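Local atomic coordinates of sorbitol dehydrogenase (Gluconobacter oxydans, PDB entry 5ITG), a protein that probably catalyses the oxidation of D-sorbitol to L-sorbose with an NADP cofactor, as a dehydrogenase of the mannitol dehydrogenase family. Residues I231-S236 and K364-Q369; E291-R296 and S346-E351; I295-A300 and P340-P345; N329-L334 and S356-F361. All coordinates share one frame; numbering follows the deposited sequence.

Contacts 2, 3 and 4 lie in the helical C-terminal domain, whereas contact 1 reaches across from it to the Rossmann domain. Contacts 2 and 3 share Ile295 and Arg296 on helix 288-312, and their centres are about 5 Å apart; Val293 CG2 of contact 2 also packs against Pro345 CD of contact 3 at 3.6 Å. Contact 4 has its centre about 12 Å from that of contact 3 and meets it where Leu298 CD1 lies 3.6 Å from Val357 CG2. Helix 350-361 serves both contact 2 and contact 4. Contact 1 is about 19 Å from contact 4, centre to centre, yet Ile231 CG1 still comes within 3.9 Å of Arg360 NH2.

Contact 1: residues I231-S236 and K364-Q369; sequences ITPTVS and KAMSDQ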
loop_
_atom_site.group_PDB
_atom_site.type_symbol
_atom_site.label_atom_id
_atom_site.label_comp_id
_atom_site.label_asym_id
_atom_site.label_seq_id
_atom_site.Cartn_x
_atom_site.Cartn_y
_atom_site.Cartn_z
ATOM N N ILE A 231 7.756 0.178 0.206
ATOM C CA ILE A 231 7.850 1.376 -0.609
ATOM C C ILE A 231 8.566 1.024 -1.902
ATOM O O ILE A 231 9.683 0.506 -1.885
ATOM C CB ILE A 231 8.636 2.475 0.124
ATOM C CG1 ILE A 231 8.010 2.729 1.503
ATOM C CG2 ILE A 231 8.661 3.747 -0.714
ATOM C CD1 ILE A 231 6.542 3.076 1.467
ATOM N N THR A 232 7.904 1.300 -3.019
ATOM C CA THR A 232 8.436 1.026 -4.347
ATOM C C THR A 232 8.069 2.253 -5.174
ATOM O O THR A 232 7.019 2.287 -5.811
ATOM C CB THR A 232 7.773 -0.225 -4.943
ATOM O OG1 THR A 232 7.853 -1.292 -3.987
ATOM C CG2 THR A 232 8.477 -0.647 -6.232
ATOM N N PRO A 233 8.935 3.280 -5.162
ATOM C CA PRO A 233 8.777 4.558 -5.868
ATOM C C PRO A 233 8.633 4.465 -7.381
ATOM O O PRO A 233 9.014 3.471 -7.997
ATOM C CB PRO A 233 10.040 5.334 -5.477
ATOM C CG PRO A 233 10.450 4.710 -4.171
ATOM C CD PRO A 233 10.222 3.244 -4.448
ATOM N N THR A 234 8.076 5.520 -7.968
ATOM C CA THR A 234 7.905 5.591 -9.410
ATOM C C THR A 234 9.298 5.559 -10.017
ATOM O O THR A 234 10.236 6.077 -9.426
ATOM C CB THR A 234 7.231 6.911 -9.827
ATOM O OG1 THR A 234 5.910 6.972 -9.275
ATOM C CG2 THR A 234 7.152 7.007 -11.346
ATOM N N VAL A 235 9.429 4.961 -11.197
ATOM C CA VAL A 235 10.727 4.879 -11.859
ATOM C C VAL A 235 10.797 5.840 -13.043
ATOM O O VAL A 235 10.121 5.645 -14.051
ATOM C CB VAL A 235 11.007 3.446 -12.370
ATOM C CG1 VAL A 235 12.396 3.380 -12.998
ATOM C CG2 VAL A 235 10.899 2.445 -11.218
ATOM N N SER A 236 11.604 6.886 -12.915
ATOM C CA SER A 236 11.748 7.851 -13.998
ATOM C C SER A 236 12.897 7.410 -14.895
ATOM O O SER A 236 13.631 6.477 -14.563
ATOM C CB SER A 236 12.042 9.238 -13.440
ATOM O OG SER A 236 13.247 9.226 -12.702
ATOM N N LYS A 364 17.286 7.082 3.300
ATOM C CA LYS A 364 17.382 8.254 2.438
ATOM C C LYS A 364 16.878 8.043 1.006
ATOM O O LYS A 364 16.253 8.935 0.425
ATOM C CB LYS A 364 18.824 8.791 2.433
ATOM C CG LYS A 364 19.306 9.214 3.818
ATOM C CD LYS A 364 20.634 9.967 3.769
ATOM C CE LYS A 364 20.466 11.395 3.248
ATOM N NZ LYS A 364 19.778 12.293 4.226
ATOM N N ALA A 365 17.122 6.869 0.436
ATOM C CA ALA A 365 16.668 6.603 -0.930
ATOM C C ALA A 365 15.141 6.634 -1.057
ATOM O O ALA A 365 14.609 6.935 -2.123
ATOM C CB ALA A 365 17.200 5.249 -1.402
HETATM N N MSE A 366 14.444 6.326 0.033
HETATM C CA MSE A 366 12.979 6.288 0.041
HETATM C C MSE A 366 12.333 7.589 0.486
HETATM O O MSE A 366 11.185 7.865 0.147
HETATM C CB MSE A 366 12.480 5.180 0.974
HETATM C CG MSE A 366 12.943 3.782 0.617
HETATM SE SE MSE A 366 12.312 3.231 -1.115
HETATM C CE MSE A 366 14.008 3.132 -2.027
ATOM N N SER A 367 13.070 8.374 1.261
ATOM C CA SER A 367 12.569 9.632 1.797
ATOM C C SER A 367 11.592 10.409 0.916
ATOM O O SER A 367 11.854 10.694 -0.249
ATOM C CB SER A 367 13.732 10.543 2.182
ATOM O OG SER A 367 13.250 11.663 2.902
ATOM N N ASP A 368 10.456 10.748 1.509
ATOM C CA ASP A 368 9.419 11.499 0.839
ATOM C C ASP A 368 9.436 12.895 1.447
ATOM O O ASP A 368 10.193 13.153 2.386
ATOM C CB ASP A 368 8.067 10.816 1.067
ATOM C CG ASP A 368 6.922 11.529 0.369
ATOM O OD1 ASP A 368 7.101 11.965 -0.788
ATOM O OD2 ASP A 368 5.835 11.637 0.971
ATOM N N GLN A 369 8.622 13.798 0.908
ATOM C CA GLN A 369 8.563 15.152 1.434
ATOM C C GLN A 369 7.620 15.213 2.627
ATOM O O GLN A 369 6.569 14.575 2.635
ATOM C CB GLN A 369 8.092 16.131 0.354
ATOM C CG GLN A 369 9.103 16.377 -0.764
ATOM C CD GLN A 369 9.426 15.118 -1.539
ATOM O OE1 GLN A 369 8.533 14.465 -2.085
ATOM N NE2 GLN A 369 10.711 14.768 -1.596
#
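With CG anti to its own carbonyl carbon (chi1 -60°) and further bends at chi2 and chi3, the selenomethionine Met366 carries its selenium out of the loop 364-369 to Ile231 and Pro233. Ile231 answers with its CG2 branch, which stands anti to the backbone N. The closest approach is 3.7 Å, between Met366 SE and Ile231 CG2. The two side chains slide past each other in opposite directions, and the far end of the isoleucine leads away from the selenium. The Pro233 ring lies at about a right angle to the Met366 chain and offers two of its carbons to it: Pro233 CG and Pro233 CD are each 3.9 Å from Met366 SE. One selenium atom thus fills the angle between a branched side chain and a proline ring.

The contact is small, burying 137 Å² near the surface, but it joins the Rossmann domain, just before helix 237-247, to the C-terminal domain, just after helix 350-361. Polar bonds hold each side in place: Ile231 N bonds to Glu258 OE2, and Ser367 OG and Lys364 NZ both reach Asp318. Met366 also packs on Glu258. Between the two loops themselves the attraction is purely apolar and without direction, resting on dispersion at one polarisable selenium, while the polar bonds each loop makes to its own surroundings set its orientation.

Contact 2: residues E291-R296 and S346-E351; sequences EYVKIR and SGMTLE
Val293, on helix 288-312, faces Leu350, the opening residue of helix 350-361, with their CA atoms 8.0 Å apart. The contact belongs to the helical C-terminal domain of the mannitol dehydrogenase family and sets the long helix 288-312 against the loop and first turn leading into helix 350-361. The long helix widens into a pi-type turn at 294-296, just past Val293.

Val293 divides its two methyls between two neighbours. CG1, anti to the backbone N (chi1 169°), turns to Met348, and its nearest atom there is the terminal methyl: Val293 CG1 to Met348 CE is 4.3 Å. CG2 takes the other partner, with Val293 CG2 4.2 Å from Leu350 CD2, where the two side chains cross obliquely. Met348, a selenomethionine, is bent at all three of its torsions, so that its chain curls back and presents CE rather than SE to the valine. The contact is light, with 84 Å² buried, but Val293 and Leu350 are themselves buried, since more of the fold closes round them. Tyr353, one turn into helix 350-361, touches both Val293 and Met348, and Ala344 of the preceding loop packs on Leu350.

The start of that helix is fixed by a side-chain cap. Thr349 stands at the N-cap position, and its OG1 accepts a hydrogen bond from Gly352 N.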
loop_
_atom_site.group_PDB
_atom_site.type_symbol
_atom_site.label_atom_id
_atom_site.label_comp_id
_atom_site.label_asym_id
_atom_site.label_seq_id
_atom_site.Cartn_x
_atom_site.Cartn_y
_atom_site.Cartn_z
ATOM N N GLU A 291 -3.568 -4.695 10.501
ATOM C CA GLU A 291 -3.885 -3.432 9.822
ATOM C C GLU A 291 -3.782 -2.270 10.805
ATOM O O GLU A 291 -3.288 -1.189 10.456
ATOM C CB GLU A 291 -5.310 -3.441 9.240
ATOM C CG GLU A 291 -5.541 -4.408 8.087
ATOM C CD GLU A 291 -6.823 -4.101 7.312
ATOM O OE1 GLU A 291 -7.850 -3.785 7.953
ATOM O OE2 GLU A 291 -6.806 -4.182 6.065
ATOM N N TYR A 292 -4.254 -2.487 12.035
ATOM C CA TYR A 292 -4.207 -1.436 13.031
ATOM C C TYR A 292 -2.816 -1.169 13.576
ATOM O O TYR A 292 -2.537 -0.060 14.008
ATOM C CB TYR A 292 -5.220 -1.703 14.154
ATOM C CG TYR A 292 -6.613 -1.304 13.701
ATOM C CD1 TYR A 292 -6.859 -0.007 13.243
ATOM C CD2 TYR A 292 -7.652 -2.233 13.635
ATOM C CE1 TYR A 292 -8.099 0.358 12.717
ATOM C CE2 TYR A 292 -8.906 -1.877 13.107
ATOM C CZ TYR A 292 -9.114 -0.577 12.645
ATOM O OH TYR A 292 -10.320 -0.219 12.084
ATOM N N VAL A 293 -1.941 -2.170 13.555
ATOM C CA VAL A 293 -0.567 -1.942 13.998
ATOM C C VAL A 293 0.050 -0.962 12.989
ATOM O O VAL A 293 0.690 0.025 13.361
ATOM C CB VAL A 293 0.277 -3.232 13.976
ATOM C CG1 VAL A 293 1.764 -2.881 14.179
ATOM C CG2 VAL A 293 -0.192 -4.182 15.077
ATOM N N LYS A 294 -0.158 -1.236 11.707
ATOM C CA LYS A 294 0.380 -0.378 10.653
ATOM C C LYS A 294 -0.217 1.023 10.734
ATOM O O LYS A 294 0.499 2.031 10.661
ATOM C CB LYS A 294 0.091 -0.990 9.289
ATOM C CG LYS A 294 0.792 -0.289 8.139
ATOM C CD LYS A 294 0.415 -0.939 6.824
ATOM C CE LYS A 294 0.813 -0.079 5.653
ATOM N NZ LYS A 294 0.169 -0.562 4.397
ATOM N N ILE A 295 -1.533 1.087 10.894
ATOM C CA ILE A 295 -2.223 2.370 10.988
ATOM C C ILE A 295 -1.801 3.198 12.208
ATOM O O ILE A 295 -1.454 4.381 12.089
ATOM C CB ILE A 295 -3.758 2.159 11.051
ATOM C CG1 ILE A 295 -4.271 1.677 9.690
ATOM C CG2 ILE A 295 -4.465 3.453 11.459
ATOM C CD1 ILE A 295 -5.715 1.224 9.732
ATOM N N ARG A 296 -1.805 2.566 13.379
ATOM C CA ARG A 296 -1.512 3.287 14.609
ATOM C C ARG A 296 -0.054 3.490 15.001
ATOM O O ARG A 296 0.234 4.280 15.912
ATOM C CB ARG A 296 -2.287 2.645 15.765
ATOM C CG ARG A 296 -3.815 2.680 15.552
ATOM C CD ARG A 296 -4.550 2.060 16.731
ATOM N NE ARG A 296 -4.181 2.735 17.965
ATOM C CZ ARG A 296 -4.255 2.187 19.178
ATOM N NH1 ARG A 296 -4.692 0.936 19.334
ATOM N NH2 ARG A 296 -3.872 2.888 20.237
ATOM N N SER A 346 0.318 -12.172 17.030
ATOM C CA SER A 346 1.278 -13.180 17.471
ATOM C C SER A 346 2.492 -13.233 16.541
ATOM O O SER A 346 2.434 -12.783 15.393
ATOM C CB SER A 346 0.613 -14.561 17.530
ATOM O OG SER A 346 0.100 -14.934 16.266
ATOM N N GLY A 347 3.593 -13.779 17.048
ATOM C CA GLY A 347 4.801 -13.894 16.247
ATOM C C GLY A 347 5.488 -12.592 15.863
ATOM O O GLY A 347 6.055 -12.485 14.774
HETATM N N MSE A 348 5.444 -11.605 16.752
HETATM C CA MSE A 348 6.082 -10.309 16.517
HETATM C C MSE A 348 6.010 -9.491 17.793
HETATM O O MSE A 348 5.209 -9.791 18.685
HETATM C CB MSE A 348 5.353 -9.541 15.408
HETATM C CG MSE A 348 3.925 -9.095 15.770
HETATM SE SE MSE A 348 3.773 -7.586 17.026
HETATM C CE MSE A 348 4.098 -6.143 15.770
ATOM N N THR A 349 6.844 -8.464 17.892
ATOM C CA THR A 349 6.794 -7.595 19.059
ATOM C C THR A 349 6.519 -6.190 18.538
ATOM O O THR A 349 6.969 -5.817 17.446
ATOM C CB THR A 349 8.110 -7.588 19.866
ATOM O OG1 THR A 349 9.156 -7.010 19.083
ATOM C CG2 THR A 349 8.500 -9.005 20.269
ATOM N N LEU A 350 5.749 -5.428 19.304
ATOM C CA LEU A 350 5.421 -4.069 18.909
ATOM C C LEU A 350 6.689 -3.222 18.948
ATOM O O LEU A 350 6.833 -2.266 18.180
ATOM C CB LEU A 350 4.348 -3.502 19.844
ATOM C CG LEU A 350 3.002 -4.230 19.710
ATOM C CD1 LEU A 350 2.018 -3.741 20.761
ATOM C CD2 LEU A 350 2.445 -4.008 18.317
ATOM N N GLU A 351 7.621 -3.596 19.825
ATOM C CA GLU A 351 8.876 -2.870 19.953
ATOM C C GLU A 351 9.738 -3.083 18.722
ATOM O O GLU A 351 10.462 -2.180 18.301
ATOM C CB GLU A 351 9.635 -3.320 21.201
ATOM C CG GLU A 351 8.869 -3.100 22.488
ATOM C CD GLU A 351 8.315 -4.389 23.072
ATOM O OE1 GLU A 351 7.371 -4.994 22.483
ATOM O OE2 GLU A 351 8.841 -4.796 24.127
#

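Contact 3: residues I295-A300 and P340-P345; sequences IRMLNA and PTLKAP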
loop_
_atom_site.group_PDB
_atom_site.type_symbol
_atom_site.label_atom_id
_atom_site.label_comp_id
_atom_site.label_asym_id
_atom_site.label_seq_id
_atom_site.Cartn_x
_atom_site.Cartn_y
_atom_site.Cartn_z
ATOM N N ILE A 295 -1.533 1.087 10.894
ATOM C CA ILE A 295 -2.223 2.370 10.988
ATOM C C ILE A 295 -1.801 3.198 12.208
ATOM O O ILE A 295 -1.454 4.381 12.089
ATOM C CB ILE A 295 -3.758 2.159 11.051
ATOM C CG1 ILE A 295 -4.271 1.677 9.690
ATOM C CG2 ILE A 295 -4.465 3.453 11.459
ATOM C CD1 ILE A 295 -5.715 1.224 9.732
ATOM N N ARG A 296 -1.805 2.566 13.379
ATOM C CA ARG A 296 -1.512 3.287 14.609
ATOM C C ARG A 296 -0.054 3.490 15.001
ATOM O O ARG A 296 0.234 4.280 15.912
ATOM C CB ARG A 296 -2.287 2.645 15.765
ATOM C CG ARG A 296 -3.815 2.680 15.552
ATOM C CD ARG A 296 -4.550 2.060 16.731
ATOM N NE ARG A 296 -4.181 2.735 17.965
ATOM C CZ ARG A 296 -4.255 2.187 19.178
ATOM N NH1 ARG A 296 -4.692 0.936 19.334
ATOM N NH2 ARG A 296 -3.872 2.888 20.237
HETATM N N MSE A 297 0.856 2.784 14.337
HETATM C CA MSE A 297 2.283 2.948 14.609
HETATM C C MSE A 297 3.031 3.538 13.404
HETATM O O MSE A 297 3.699 4.553 13.547
HETATM C CB MSE A 297 2.912 1.617 15.026
HETATM C CG MSE A 297 2.486 1.164 16.424
HETATM SE SE MSE A 297 3.479 -0.370 17.012
HETATM C CE MSE A 297 5.172 0.526 17.344
ATOM N N LEU A 298 2.910 2.927 12.223
ATOM C CA LEU A 298 3.614 3.445 11.048
ATOM C C LEU A 298 3.000 4.743 10.521
ATOM O O LEU A 298 3.684 5.767 10.429
ATOM C CB LEU A 298 3.649 2.408 9.915
ATOM C CG LEU A 298 4.372 2.870 8.635
ATOM C CD1 LEU A 298 5.859 2.910 8.878
ATOM C CD2 LEU A 298 4.061 1.933 7.481
ATOM N N ASN A 299 1.712 4.701 10.183
ATOM C CA ASN A 299 1.022 5.878 9.656
ATOM C C ASN A 299 0.927 6.993 10.698
ATOM O O ASN A 299 1.202 8.162 10.404
ATOM C CB ASN A 299 -0.381 5.489 9.156
ATOM C CG ASN A 299 -0.345 4.399 8.093
ATOM O OD1 ASN A 299 0.604 4.305 7.308
ATOM N ND2 ASN A 299 -1.386 3.583 8.051
ATOM N N ALA A 300 0.529 6.631 11.915
ATOM C CA ALA A 300 0.421 7.588 13.007
ATOM C C ALA A 300 1.791 8.196 13.297
ATOM O O ALA A 300 1.904 9.392 13.573
ATOM C CB ALA A 300 -0.109 6.891 14.275
ATOM N N PRO A 340 1.156 0.698 24.559
ATOM C CA PRO A 340 0.378 0.230 25.719
ATOM C C PRO A 340 -1.122 0.090 25.443
ATOM O O PRO A 340 -1.838 -0.552 26.206
ATOM C CB PRO A 340 0.673 1.286 26.789
ATOM C CG PRO A 340 2.035 1.829 26.367
ATOM C CD PRO A 340 1.875 1.941 24.879
ATOM N N THR A 341 -1.597 0.682 24.351
ATOM C CA THR A 341 -3.022 0.602 24.022
ATOM C C THR A 341 -3.264 -0.035 22.652
ATOM O O THR A 341 -4.296 0.193 22.025
ATOM C CB THR A 341 -3.677 2.004 24.062
ATOM O OG1 THR A 341 -3.177 2.807 22.984
ATOM C CG2 THR A 341 -3.350 2.700 25.381
ATOM N N LEU A 342 -2.310 -0.855 22.212
ATOM C CA LEU A 342 -2.386 -1.526 20.917
ATOM C C LEU A 342 -2.282 -3.043 21.060
ATOM O O LEU A 342 -1.333 -3.545 21.657
ATOM C CB LEU A 342 -1.254 -1.032 20.009
ATOM C CG LEU A 342 -1.148 -1.678 18.625
ATOM C CD1 LEU A 342 -2.442 -1.435 17.849
ATOM C CD2 LEU A 342 0.049 -1.097 17.867
ATOM N N LYS A 343 -3.251 -3.774 20.508
ATOM C CA LYS A 343 -3.222 -5.227 20.598
ATOM C C LYS A 343 -2.104 -5.762 19.705
ATOM O O LYS A 343 -1.964 -5.368 18.548
ATOM C CB LYS A 343 -4.577 -5.807 20.182
ATOM C CG LYS A 343 -4.653 -7.317 20.218
ATOM C CD LYS A 343 -6.075 -7.786 19.910
ATOM C CE LYS A 343 -6.155 -9.303 19.778
ATOM N NZ LYS A 343 -5.726 -10.003 21.018
ATOM N N ALA A 344 -1.306 -6.671 20.241
ATOM C CA ALA A 344 -0.199 -7.216 19.478
ATOM C C ALA A 344 -0.479 -8.550 18.804
ATOM O O ALA A 344 -0.916 -9.507 19.446
ATOM C CB ALA A 344 1.023 -7.344 20.371
ATOM N N PRO A 345 -0.244 -8.625 17.483
ATOM C CA PRO A 345 -0.467 -9.872 16.740
ATOM C C PRO A 345 0.568 -10.882 17.227
ATOM O O PRO A 345 1.589 -10.494 17.782
ATOM C CB PRO A 345 -0.212 -9.460 15.287
ATOM C CG PRO A 345 -0.608 -8.018 15.268
ATOM C CD PRO A 345 -0.012 -7.498 16.562
#
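Leu342 overlaps Met297 through one methyl: Leu342 CD2 sits 3.6 Å from SE of this selenomethionine and equally far from its CG. The leucine's CG stands anti to the backbone N (chi1 178°), which sends the branches toward helix 288-312. The other methyl lies obliquely beside the Arg296 guanidinium, Leu342 CD1 being 3.6 Å from Arg296 NH1.

The arginine itself grips Thr341 end-on, with one nitrogen to each of two oxygens. Arg296 NH1 gives a fairly straight bond of 2.8 Å (159°) to Thr341 O, and Arg296 NH2 a more bent one of 2.8 Å to Thr341 OG1. Both oxygens lie close to the guanidinium plane, though NH1 is tilted 34° from the carbonyl plane of Thr341. A second, weak bond runs from NH2 to Thr341 O. Thr388 OG1, on helix 377-394, is a further partner of NH2, while Thr341 OG1 also bonds to the carbonyls of Asp337 and Val338 where helix 324-338 ends.

A leucine in place of Arg296 would probably leave Thr341 O without its arginine donors, Thr341 OG1 without its bond from NH2, and the loop 340-345 less firmly tied to helix 288-312. Across this contact the buried arginine is met by the neutral oxygens of Thr341; Glu387 of helix 377-394, which its side chain also touches, probably helps balance the charge.

Contact 4: residues N329-L334 and S356-F361; sequences NLKNYL and SVISRF
The Phe361 ring takes Leu330 at its edge: Leu330 CD2 lies near the ring plane, 4.2 Å from Phe361 CD2. Over one face stands Val357 O of the preceding turn, 3.3 Å above the plane and offset toward the rim, and the ring also stacks with that of His302 on helix 288-312. The setting is an antiparallel helix pair of the C-terminal domain, in which helices 324-338 and 350-361 run with their local axes 11.5 Å apart and 154° between their directions.

The closest meeting is between two aliphatic side chains. Leu330, with CG anti to its backbone N (chi1 171°), and Ile358 reach toward each other tip to tip between the helices. Lys331 joins only with the base of its chain, its CG 4.5 Å from Ile358 CD1, on the more exposed side of the pair. Ile358 also rests on Leu327 one turn earlier in helix 324-338, and Leu330 on Ile321, so the apolar strip continues beyond the two segments. On helix 350-361, Arg360 instead forms salt bridges to Asp229 and Glu258, which lie in the Rossmann domain.

The packing is tight at its centre: Leu330 CD2 and Ile358 CD1 are 3.3 Å apart, nearer than usual for two methyl carbons, and the same Ile358 CD1 is 3.8 Å from Leu330 CG.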
loop_
_atom_site.group_PDB
_atom_site.type_symbol
_atom_site.label_atom_id
_atom_site.label_comp_id
_atom_site.label_asym_id
_atom_site.label_seq_id
_atom_site.Cartn_x
_atom_site.Cartn_y
_atom_site.Cartn_z
ATOM N N ASN A 329 10.796 12.261 20.521
ATOM C CA ASN A 329 9.364 12.474 20.731
ATOM C C ASN A 329 8.567 11.360 20.057
ATOM O O ASN A 329 7.579 10.880 20.604
ATOM C CB ASN A 329 8.953 13.837 20.159
ATOM C CG ASN A 329 7.667 14.380 20.773
ATOM O OD1 ASN A 329 7.236 15.481 20.435
ATOM N ND2 ASN A 329 7.065 13.632 21.677
ATOM N N LEU A 330 8.996 10.962 18.858
ATOM C CA LEU A 330 8.330 9.886 18.119
ATOM C C LEU A 330 8.419 8.581 18.912
ATOM O O LEU A 330 7.426 7.861 19.054
ATOM C CB LEU A 330 8.978 9.689 16.739
ATOM C CG LEU A 330 8.536 8.458 15.932
ATOM C CD1 LEU A 330 7.028 8.511 15.714
ATOM C CD2 LEU A 330 9.272 8.417 14.581
ATOM N N LYS A 331 9.611 8.277 19.426
ATOM C CA LYS A 331 9.803 7.054 20.204
ATOM C C LYS A 331 8.970 7.072 21.479
ATOM O O LYS A 331 8.404 6.049 21.880
ATOM C CB LYS A 331 11.276 6.870 20.582
ATOM C CG LYS A 331 12.208 6.538 19.431
ATOM C CD LYS A 331 13.635 6.490 19.949
ATOM C CE LYS A 331 14.628 6.199 18.846
ATOM N NZ LYS A 331 16.014 6.174 19.394
ATOM N N ASN A 332 8.896 8.229 22.120
ATOM C CA ASN A 332 8.127 8.351 23.358
ATOM C C ASN A 332 6.632 8.172 23.100
ATOM O O ASN A 332 5.924 7.577 23.915
ATOM C CB ASN A 332 8.389 9.707 24.032
ATOM C CG ASN A 332 9.827 9.846 24.519
ATOM O OD1 ASN A 332 10.530 8.847 24.714
ATOM N ND2 ASN A 332 10.265 11.083 24.736
ATOM N N TYR A 333 6.153 8.710 21.981
ATOM C CA TYR A 333 4.741 8.570 21.600
ATOM C C TYR A 333 4.446 7.079 21.363
ATOM O O TYR A 333 3.495 6.530 21.909
ATOM C CB TYR A 333 4.472 9.370 20.318
ATOM C CG TYR A 333 3.110 9.147 19.669
ATOM C CD1 TYR A 333 1.931 9.501 20.324
ATOM C CD2 TYR A 333 3.012 8.612 18.380
ATOM C CE1 TYR A 333 0.673 9.330 19.705
ATOM C CE2 TYR A 333 1.760 8.437 17.756
ATOM C CZ TYR A 333 0.600 8.801 18.426
ATOM O OH TYR A 333 -0.632 8.639 17.814
ATOM N N LEU A 334 5.266 6.428 20.543
ATOM C CA LEU A 334 5.065 5.015 20.270
ATOM C C LEU A 334 5.179 4.148 21.525
ATOM O O LEU A 334 4.337 3.281 21.757
ATOM C CB LEU A 334 6.052 4.537 19.209
ATOM C CG LEU A 334 5.835 5.166 17.830
ATOM C CD1 LEU A 334 6.931 4.686 16.896
ATOM C CD2 LEU A 334 4.458 4.780 17.276
ATOM N N SER A 356 11.466 -0.912 13.289
ATOM C CA SER A 356 11.409 -0.891 11.827
ATOM C C SER A 356 10.845 0.431 11.308
ATOM O O SER A 356 11.286 0.938 10.278
ATOM C CB SER A 356 10.565 -2.053 11.291
ATOM O OG SER A 356 9.194 -1.904 11.628
ATOM N N VAL A 357 9.864 0.989 12.010
ATOM C CA VAL A 357 9.287 2.257 11.577
ATOM C C VAL A 357 10.386 3.311 11.552
ATOM O O VAL A 357 10.560 4.016 10.559
ATOM C CB VAL A 357 8.134 2.696 12.516
ATOM C CG1 VAL A 357 7.838 4.187 12.343
ATOM C CG2 VAL A 357 6.878 1.863 12.192
ATOM N N ILE A 358 11.147 3.386 12.638
ATOM C CA ILE A 358 12.238 4.349 12.751
ATOM C C ILE A 358 13.289 4.141 11.654
ATOM O O ILE A 358 13.685 5.084 10.973
ATOM C CB ILE A 358 12.922 4.232 14.127
ATOM C CG1 ILE A 358 11.900 4.485 15.239
ATOM C CG2 ILE A 358 14.095 5.204 14.219
ATOM C CD1 ILE A 358 11.218 5.817 15.142
ATOM N N SER A 359 13.728 2.900 11.485
ATOM C CA SER A 359 14.734 2.570 10.479
ATOM C C SER A 359 14.285 2.910 9.061
ATOM O O SER A 359 15.057 3.449 8.263
ATOM C CB SER A 359 15.082 1.081 10.563
ATOM O OG SER A 359 15.993 0.723 9.532
ATOM N N ARG A 360 13.033 2.595 8.747
ATOM C CA ARG A 360 12.499 2.864 7.424
ATOM C C ARG A 360 12.463 4.348 7.117
ATOM O O ARG A 360 12.814 4.761 6.006
ATOM C CB ARG A 360 11.104 2.256 7.291
ATOM C CG ARG A 360 11.127 0.737 7.323
ATOM C CD ARG A 360 9.729 0.153 7.280
ATOM N NE ARG A 360 9.057 0.398 6.004
ATOM C CZ ARG A 360 7.744 0.259 5.826
ATOM N NH1 ARG A 360 6.975 -0.117 6.842
ATOM N NH2 ARG A 360 7.200 0.488 4.635
ATOM N N PHE A 361 12.046 5.149 8.094
ATOM C CA PHE A 361 11.977 6.595 7.909
ATOM C C PHE A 361 13.380 7.166 7.662
ATOM O O PHE A 361 13.521 8.234 7.073
ATOM C CB PHE A 361 11.352 7.282 9.141
ATOM C CG PHE A 361 9.871 7.003 9.333
ATOM C CD1 PHE A 361 9.117 6.372 8.345
ATOM C CD2 PHE A 361 9.230 7.400 10.508
ATOM C CE1 PHE A 361 7.740 6.140 8.524
ATOM C CE2 PHE A 361 7.855 7.174 10.700
ATOM C CZ PHE A 361 7.112 6.545 9.705
#